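PDB 4U3W: 2-aminomuconate 6-semialdehyde dehydrogenase from Burkholderia cenocepacia, which probably catalyses the NAD-dependent oxidation of 2-aminomuconate 6-semialdehyde to 2-aminomuconate, as a member of the aldehyde dehydrogenase family. Local coordinates for residues A[326-337]-A[384-394]; A[87-95]-A[208-218]. All blocks are in the same frame, centred on the assembly; numbering follows the deposited sequence.

Interaction 1 (A[326-337]-A[384-394]); sequences LKEQAQALRVGA and RDDGAFVMPTI
Val335 sits at the middle of the apolar packing between 326-337 and 384-394, its two methyls reaching different neighbours. CG1, anti to the backbone N (chi1 175°), lies 3.4 Å from Phe389 CD1, approaching the ring obliquely. CG2, beside the backbone N, rests 3.7 Å from Pro392 CD. In one of two modelled conformers of Met391, the bend at chi2 (-50°) brings SD to 3.9 Å from Val335 CG2, and the bend at chi3 places CE near the same methyl. Farther round the proline ring, Pro392 CG touches Leu333 CD1 at 4.0 Å, in the loop after the helix, and sits near the carbonyl O of Ala330. Beyond it, the CD1 methyl of Ile394 reaches the helix itself, 3.7 Å from Leu326 CD2, and packs against the CA of Lys327 and the CB of Ala330.

Polar contacts are fewer, and no direct hydrogen bond links the segments. The carbonyl O of Gly336 meets the edge of the Phe389 ring near its plane, 3.2 Å from CE1, so the electron-rich oxygen faces ring hydrogens; Phe380 makes an edge-to-face contact with the same ring. A water accepts from both Ala337 N and Arg384 NH1, each at 2.9 Å, and lies in the guanidinium plane. The other end of that guanidinium is engaged by Asp382 through a salt bridge from NH2.

Val291 of helix 287-299 and Ile416 of strand 413-419 both pack on Leu326, enclosing the helical end of the contact. Helix 319-331 thus packs on the start of strand 393-396 through Ile394, and the loop after the helix runs beside the loop leading into that strand, within the seven-stranded alpha/beta domain, which in aldehyde dehydrogenases is the catalytic domain.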
# COMPACT_ATOMS: atom_id res chain seq x y z
N LEU A 326 10.80 -6.29 -42.95
CA LEU A 326 9.43 -5.90 -42.63
C LEU A 326 8.57 -5.86 -43.89
O LEU A 326 7.37 -6.18 -43.88
CB LEU A 326 9.41 -4.54 -41.94
CG LEU A 326 8.05 -4.16 -41.30
CD1 LEU A 326 7.77 -4.98 -40.01
CD2 LEU A 326 8.02 -2.68 -41.02
N LYS A 327 9.19 -5.42 -44.98
CA LYS A 327 8.48 -5.32 -46.26
C LYS A 327 7.97 -6.71 -46.66
O LYS A 327 6.80 -6.87 -47.02
CB LYS A 327 9.40 -4.73 -47.34
CG LYS A 327 8.80 -4.73 -48.75
CD LYS A 327 9.81 -4.24 -49.80
CE LYS A 327 9.18 -4.28 -51.19
NZ LYS A 327 10.04 -3.67 -52.26
N GLU A 328 8.85 -7.70 -46.61
CA GLU A 328 8.49 -9.08 -46.93
C GLU A 328 7.35 -9.64 -46.05
O GLU A 328 6.41 -10.25 -46.55
CB GLU A 328 9.77 -9.96 -46.84
CG GLU A 328 9.55 -11.44 -47.02
CD GLU A 328 10.85 -12.23 -46.95
OE1 GLU A 328 11.91 -11.70 -47.36
OE2 GLU A 328 10.82 -13.37 -46.45
N GLN A 329 7.38 -9.41 -44.74
CA GLN A 329 6.28 -9.88 -43.90
C GLN A 329 4.97 -9.11 -44.14
O GLN A 329 3.86 -9.67 -44.02
CB GLN A 329 6.68 -9.77 -42.41
CG GLN A 329 7.89 -10.71 -42.05
CD GLN A 329 8.10 -10.87 -40.54
OE1 GLN A 329 7.24 -10.52 -39.74
NE2 GLN A 329 9.28 -11.39 -40.14
N ALA A 330 5.10 -7.82 -44.39
CA ALA A 330 3.91 -6.99 -44.66
C ALA A 330 3.23 -7.43 -45.97
O ALA A 330 2.02 -7.48 -46.06
CB ALA A 330 4.30 -5.50 -44.73
N GLN A 331 4.04 -7.77 -46.98
CA GLN A 331 3.48 -8.27 -48.23
C GLN A 331 2.93 -9.71 -48.10
O GLN A 331 2.16 -10.17 -48.95
CB GLN A 331 4.51 -8.16 -49.34
CG GLN A 331 4.83 -6.71 -49.69
CD GLN A 331 5.83 -6.58 -50.83
OE1 GLN A 331 6.55 -7.53 -51.19
NE2 GLN A 331 5.91 -5.38 -51.39
N ALA A 332 3.29 -10.42 -47.02
CA ALA A 332 2.68 -11.72 -46.79
C ALA A 332 1.33 -11.62 -46.04
O ALA A 332 0.61 -12.59 -45.91
CB ALA A 332 3.67 -12.65 -46.02
N LEU A 333 0.97 -10.44 -45.55
CA LEU A 333 -0.37 -10.29 -44.99
C LEU A 333 -1.41 -10.49 -46.12
O LEU A 333 -1.13 -10.23 -47.29
CB LEU A 333 -0.53 -8.93 -44.33
CG LEU A 333 0.37 -8.80 -43.10
CD1 LEU A 333 0.29 -7.36 -42.66
CD2 LEU A 333 -0.08 -9.77 -41.98
N ARG A 334 -2.58 -11.00 -45.75
CA ARG A 334 -3.67 -11.25 -46.70
C ARG A 334 -4.84 -10.37 -46.33
O ARG A 334 -5.43 -10.57 -45.28
CB ARG A 334 -4.10 -12.72 -46.66
CG ARG A 334 -2.98 -13.64 -47.28
CD ARG A 334 -2.73 -13.27 -48.76
NE ARG A 334 -1.50 -13.85 -49.31
CZ ARG A 334 -0.44 -13.15 -49.72
NH1 ARG A 334 -0.45 -11.82 -49.65
NH2 ARG A 334 0.63 -13.79 -50.21
N VAL A 335 -5.11 -9.36 -47.15
CA VAL A 335 -6.14 -8.36 -46.85
C VAL A 335 -7.48 -8.82 -47.44
O VAL A 335 -7.58 -9.06 -48.63
CB VAL A 335 -5.73 -6.96 -47.43
CG1 VAL A 335 -6.87 -5.88 -47.23
CG2 VAL A 335 -4.40 -6.49 -46.83
N GLY A 336 -8.52 -8.96 -46.62
CA GLY A 336 -9.79 -9.41 -47.16
C GLY A 336 -10.87 -9.62 -46.12
O GLY A 336 -10.78 -9.09 -45.01
N ALA A 337 -11.89 -10.38 -46.49
CA ALA A 337 -13.11 -10.58 -45.70
C ALA A 337 -12.89 -11.61 -44.58
O ALA A 337 -12.17 -12.58 -44.78
CB ALA A 337 -14.25 -11.02 -46.61
N ARG A 384 -16.36 -6.60 -52.35
CA ARG A 384 -15.38 -6.19 -51.37
C ARG A 384 -14.81 -4.79 -51.74
O ARG A 384 -14.28 -4.07 -50.88
CB ARG A 384 -14.26 -7.24 -51.26
CG ARG A 384 -14.72 -8.56 -50.60
CD ARG A 384 -13.61 -9.62 -50.72
NE ARG A 384 -13.39 -9.99 -52.13
CZ ARG A 384 -12.43 -10.83 -52.53
NH1 ARG A 384 -11.63 -11.42 -51.65
NH2 ARG A 384 -12.28 -11.07 -53.83
N ASP A 385 -14.90 -4.42 -53.03
CA ASP A 385 -14.45 -3.12 -53.44
C ASP A 385 -15.40 -2.05 -52.94
O ASP A 385 -15.07 -0.88 -53.05
CB ASP A 385 -14.32 -2.98 -54.99
CG ASP A 385 -13.15 -3.77 -55.55
OD1 ASP A 385 -12.17 -3.97 -54.82
OD2 ASP A 385 -13.20 -4.14 -56.76
N ASP A 386 -16.60 -2.43 -52.51
CA ASP A 386 -17.56 -1.45 -51.98
C ASP A 386 -17.33 -1.22 -50.48
O ASP A 386 -18.00 -0.37 -49.86
CB ASP A 386 -18.99 -1.91 -52.21
CG ASP A 386 -19.34 -1.96 -53.71
OD1 ASP A 386 -18.63 -1.31 -54.51
OD2 ASP A 386 -20.32 -2.64 -54.06
N GLY A 387 -16.41 -1.98 -49.92
CA GLY A 387 -15.97 -1.82 -48.53
C GLY A 387 -14.83 -0.81 -48.39
O GLY A 387 -14.68 0.13 -49.23
N ALA A 388 -14.04 -0.96 -47.33
CA ALA A 388 -13.13 0.12 -46.95
C ALA A 388 -11.74 -0.37 -46.78
O ALA A 388 -11.06 0.00 -45.81
CB ALA A 388 -13.62 0.82 -45.62
N PHE A 389 -11.28 -1.23 -47.71
CA PHE A 389 -9.94 -1.82 -47.56
C PHE A 389 -8.80 -0.91 -47.99
O PHE A 389 -8.91 -0.18 -48.98
CB PHE A 389 -9.81 -3.13 -48.37
CG PHE A 389 -10.65 -4.25 -47.84
CD1 PHE A 389 -10.14 -5.11 -46.87
CD2 PHE A 389 -11.96 -4.42 -48.29
CE1 PHE A 389 -10.89 -6.17 -46.38
CE2 PHE A 389 -12.74 -5.47 -47.79
CZ PHE A 389 -12.20 -6.34 -46.82
N VAL A 390 -7.69 -0.98 -47.26
CA VAL A 390 -6.44 -0.38 -47.76
C VAL A 390 -5.30 -1.30 -47.42
O VAL A 390 -5.40 -2.13 -46.51
CB VAL A 390 -6.12 1.01 -47.19
CG1 VAL A 390 -7.25 2.02 -47.49
CG2 VAL A 390 -5.88 0.92 -45.70
N MET A 391 -4.21 -1.17 -48.19
CA MET A 391 -3.07 -2.09 -48.02
C MET A 391 -2.13 -1.63 -46.90
O MET A 391 -1.98 -0.43 -46.66
CB MET A 391 -2.26 -2.25 -49.34
CG MET A 391 -2.99 -2.91 -50.53
SD MET A 391 -3.83 -4.47 -50.17
CE MET A 391 -2.47 -5.62 -50.21
N PRO A 392 -1.48 -2.60 -46.21
CA PRO A 392 -0.40 -2.27 -45.27
C PRO A 392 0.65 -1.40 -45.95
O PRO A 392 1.09 -1.74 -47.03
CB PRO A 392 0.23 -3.64 -44.92
CG PRO A 392 -0.68 -4.69 -45.44
CD PRO A 392 -1.59 -4.05 -46.48
N THR A 393 1.08 -0.32 -45.31
CA THR A 393 1.96 0.65 -45.97
C THR A 393 3.18 0.96 -45.12
O THR A 393 3.07 1.06 -43.91
CB THR A 393 1.16 1.94 -46.30
OG1 THR A 393 0.06 1.58 -47.14
CG2 THR A 393 2.00 3.00 -46.97
N ILE A 394 4.35 1.02 -45.75
CA ILE A 394 5.60 1.39 -45.10
C ILE A 394 6.23 2.56 -45.87
O ILE A 394 6.35 2.50 -47.08
CB ILE A 394 6.60 0.19 -45.07
CG1 ILE A 394 6.05 -1.01 -44.28
CG2 ILE A 394 7.99 0.60 -44.54
CD1 ILE A 394 6.92 -2.29 -44.56
O HOH W 1 -11.50 -11.96 -48.85

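Interaction 2 (A[87-95]-A[208-218]); sequences WLHKIADGI and LAEVMHDVGLP
Two helices pack at a steep angle here, 81-96 against 203-214, the latter ending in a Schellman motif with Gly216 at positive phi. The axes of segments 87-95 and 208-214 come within 9.3 Å, their N-to-C directions 123° apart. Close approach is centred on Gly94: with no side chain in the way, the methyls of Val211 settle against its backbone, CG1 3.8 Å from Gly94 CA and CG2 3.7 Å from Gly94 O. Val211 CG1 also faces the carbonyl O of Ile91.

Around this point, Ile91 directs CD1 to the sulfur of Met212, 3.7 Å from SD; the bend of Met212 at chi2 (-62°) turns the thioether back to the interface although its CB starts away from it. One turn on, Ile95 CD1 lies across Leu208 CD1 at 3.9 Å. Phe179 of helix 175-188 packs on Leu208 from outside the pair.

Trp87 covers the capped helix end. Leu217 CD1 stands over one face of the indole, a CH-pi contact 4.0 Å from the centroid of the six-membered ring, and Pro218 CD meets the ring obliquely, 4.0 Å from Trp87 CZ2. Val215 O approaches in the ring plane, 3.3 Å from CZ3, while Val215 CG1 rests on Lys90 O. Phe222 of strand 222-224 touches both Met212 and Leu217, tying this end to the sheet. The pair belongs to the helices packed on the eight-stranded sheet, in what is probably the dinucleotide-binding domain, as in other aldehyde dehydrogenases.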
# COMPACT_ATOMS: atom_id res chain seq x y z
N TRP A 87 -22.56 -9.65 -9.34
CA TRP A 87 -23.23 -9.18 -10.54
C TRP A 87 -22.26 -9.22 -11.73
O TRP A 87 -22.60 -9.67 -12.81
CB TRP A 87 -23.78 -7.75 -10.35
CG TRP A 87 -25.15 -7.69 -9.68
CD1 TRP A 87 -25.46 -7.12 -8.46
CD2 TRP A 87 -26.40 -8.22 -10.19
NE1 TRP A 87 -26.81 -7.27 -8.19
CE2 TRP A 87 -27.41 -7.92 -9.24
CE3 TRP A 87 -26.75 -8.92 -11.37
CZ2 TRP A 87 -28.74 -8.30 -9.43
CZ3 TRP A 87 -28.09 -9.27 -11.57
CH2 TRP A 87 -29.08 -8.97 -10.59
N LEU A 88 -21.05 -8.74 -11.51
CA LEU A 88 -20.08 -8.68 -12.61
C LEU A 88 -19.69 -10.08 -13.16
O LEU A 88 -19.59 -10.28 -14.40
CB LEU A 88 -18.85 -7.88 -12.15
CG LEU A 88 -18.93 -6.38 -12.54
CD1 LEU A 88 -20.02 -5.62 -11.83
CD2 LEU A 88 -17.58 -5.67 -12.36
N HIS A 89 -19.57 -11.06 -12.25
CA HIS A 89 -19.34 -12.41 -12.72
C HIS A 89 -20.57 -12.98 -13.44
O HIS A 89 -20.41 -13.73 -14.39
CB HIS A 89 -18.94 -13.33 -11.55
CG HIS A 89 -17.48 -13.25 -11.22
ND1 HIS A 89 -16.50 -13.76 -12.04
CD2 HIS A 89 -16.84 -12.72 -10.14
CE1 HIS A 89 -15.31 -13.54 -11.49
NE2 HIS A 89 -15.50 -12.91 -10.34
N LYS A 90 -21.77 -12.64 -12.99
CA LYS A 90 -22.98 -13.09 -13.73
C LYS A 90 -22.99 -12.53 -15.14
O LYS A 90 -23.41 -13.20 -16.09
CB LYS A 90 -24.26 -12.63 -13.02
CG LYS A 90 -24.74 -13.57 -11.89
CD LYS A 90 -26.05 -13.04 -11.27
CE LYS A 90 -26.04 -13.14 -9.74
NZ LYS A 90 -26.37 -14.47 -9.14
N ILE A 91 -22.58 -11.27 -15.26
CA ILE A 91 -22.55 -10.62 -16.58
C ILE A 91 -21.51 -11.31 -17.44
O ILE A 91 -21.76 -11.68 -18.58
CB ILE A 91 -22.24 -9.10 -16.45
CG1 ILE A 91 -23.43 -8.39 -15.76
CG2 ILE A 91 -21.99 -8.47 -17.83
CD1 ILE A 91 -23.08 -7.01 -15.13
N ALA A 92 -20.33 -11.55 -16.86
CA ALA A 92 -19.29 -12.27 -17.58
C ALA A 92 -19.78 -13.63 -18.07
O ALA A 92 -19.58 -13.98 -19.24
CB ALA A 92 -18.06 -12.42 -16.68
N ASP A 93 -20.47 -14.37 -17.20
CA ASP A 93 -21.03 -15.67 -17.59
C ASP A 93 -22.03 -15.54 -18.74
O ASP A 93 -22.09 -16.41 -19.63
CB ASP A 93 -21.73 -16.33 -16.38
CG ASP A 93 -20.74 -16.80 -15.31
OD1 ASP A 93 -19.53 -16.83 -15.58
OD2 ASP A 93 -21.18 -17.11 -14.18
N GLY A 94 -22.85 -14.49 -18.71
CA GLY A 94 -23.87 -14.28 -19.74
C GLY A 94 -23.30 -14.00 -21.12
O GLY A 94 -23.88 -14.39 -22.15
N ILE A 95 -22.16 -13.31 -21.16
CA ILE A 95 -21.47 -13.05 -22.43
C ILE A 95 -20.87 -14.38 -22.94
O ILE A 95 -21.04 -14.75 -24.11
CB ILE A 95 -20.34 -12.01 -22.24
CG1 ILE A 95 -20.89 -10.65 -21.75
CG2 ILE A 95 -19.63 -11.76 -23.56
CD1 ILE A 95 -19.74 -9.69 -21.26
N LEU A 208 -24.60 -6.67 -25.34
CA LEU A 208 -24.27 -6.53 -23.89
C LEU A 208 -25.52 -6.07 -23.08
O LEU A 208 -25.80 -6.57 -21.96
CB LEU A 208 -23.09 -5.57 -23.69
CG LEU A 208 -22.64 -5.37 -22.22
CD1 LEU A 208 -22.16 -6.71 -21.64
CD2 LEU A 208 -21.49 -4.35 -22.09
N ALA A 209 -26.27 -5.12 -23.63
CA ALA A 209 -27.53 -4.73 -22.99
C ALA A 209 -28.48 -5.93 -22.81
O ALA A 209 -29.12 -6.03 -21.78
CB ALA A 209 -28.26 -3.60 -23.86
N GLU A 210 -28.59 -6.81 -23.82
CA GLU A 210 -29.44 -8.01 -23.69
C GLU A 210 -28.97 -8.90 -22.55
O GLU A 210 -29.79 -9.48 -21.80
CB GLU A 210 -29.42 -8.83 -25.00
CG GLU A 210 -30.03 -8.07 -26.16
CD GLU A 210 -30.09 -8.86 -27.45
OE1 GLU A 210 -29.94 -10.10 -27.41
OE2 GLU A 210 -30.33 -8.24 -28.52
N VAL A 211 -27.66 -9.00 -22.39
CA VAL A 211 -27.11 -9.80 -21.27
C VAL A 211 -27.47 -9.14 -19.93
O VAL A 211 -27.92 -9.84 -18.99
CB VAL A 211 -25.56 -10.01 -21.41
CG1 VAL A 211 -25.01 -10.62 -20.09
CG2 VAL A 211 -25.30 -10.96 -22.58
N MET A 212 -27.27 -7.82 -19.82
CA MET A 212 -27.69 -7.05 -18.63
C MET A 212 -29.14 -7.35 -18.26
O MET A 212 -29.48 -7.54 -17.08
CB MET A 212 -27.56 -5.50 -18.84
CG MET A 212 -26.13 -5.02 -19.20
SD MET A 212 -24.97 -5.41 -17.82
CE MET A 212 -23.46 -4.65 -18.42
N HIS A 213 -29.99 -7.31 -19.27
CA HIS A 213 -31.42 -7.59 -19.14
C HIS A 213 -31.67 -9.04 -18.70
O HIS A 213 -32.45 -9.28 -17.78
CB HIS A 213 -32.12 -7.31 -20.48
CG HIS A 213 -33.61 -7.26 -20.36
ND1 HIS A 213 -34.25 -6.34 -19.56
CD2 HIS A 213 -34.59 -8.02 -20.91
CE1 HIS A 213 -35.56 -6.52 -19.63
NE2 HIS A 213 -35.79 -7.53 -20.45
N ASP A 214 -31.00 -9.99 -19.35
CA ASP A 214 -31.26 -11.40 -19.06
C ASP A 214 -30.78 -11.80 -17.65
O ASP A 214 -31.44 -12.61 -16.98
CB ASP A 214 -30.63 -12.30 -20.13
CG ASP A 214 -31.44 -12.33 -21.42
OD1 ASP A 214 -32.62 -11.88 -21.42
OD2 ASP A 214 -30.89 -12.79 -22.46
N VAL A 215 -29.71 -11.20 -17.14
CA VAL A 215 -29.29 -11.55 -15.80
C VAL A 215 -30.11 -10.76 -14.76
O VAL A 215 -30.02 -11.02 -13.56
CB VAL A 215 -27.77 -11.32 -15.58
CG1 VAL A 215 -26.96 -12.06 -16.67
CG2 VAL A 215 -27.43 -9.86 -15.59
N GLY A 216 -30.91 -9.80 -15.22
CA GLY A 216 -31.80 -9.09 -14.31
C GLY A 216 -31.13 -8.00 -13.49
O GLY A 216 -31.56 -7.72 -12.38
N LEU A 217 -30.08 -7.39 -14.03
CA LEU A 217 -29.53 -6.21 -13.38
C LEU A 217 -30.67 -5.17 -13.13
O LEU A 217 -31.50 -4.97 -14.01
CB LEU A 217 -28.43 -5.63 -14.27
CG LEU A 217 -27.50 -4.64 -13.58
CD1 LEU A 217 -26.57 -5.43 -12.61
CD2 LEU A 217 -26.73 -3.93 -14.67
N PRO A 218 -30.73 -4.54 -11.95
CA PRO A 218 -31.87 -3.62 -11.67
C PRO A 218 -32.08 -2.50 -12.71
O PRO A 218 -31.11 -2.01 -13.31
CB PRO A 218 -31.51 -3.03 -10.31
CG PRO A 218 -30.67 -4.13 -9.63
CD PRO A 218 -29.85 -4.70 -10.76

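Interaction 2 closes before interaction 1 opens along the chain, and the two do not touch: their centres are 37 Å apart and their nearest atoms about 22 Å. They are associated with different sheets. Helix 203-214 of interaction 2 runs between strands 192-196 and 222-224 of the eight-stranded mixed sheet, whereas interaction 1 packs helix 319-331 on strand 393-396 of the seven-stranded sheet and on the loop before it. Each joins parts distant in sequence, and neither is touched by another chain of the four-chain assembly. Together they represent internal packing in two alpha/beta domains of one subunit, probably the cofactor-binding and catalytic domains.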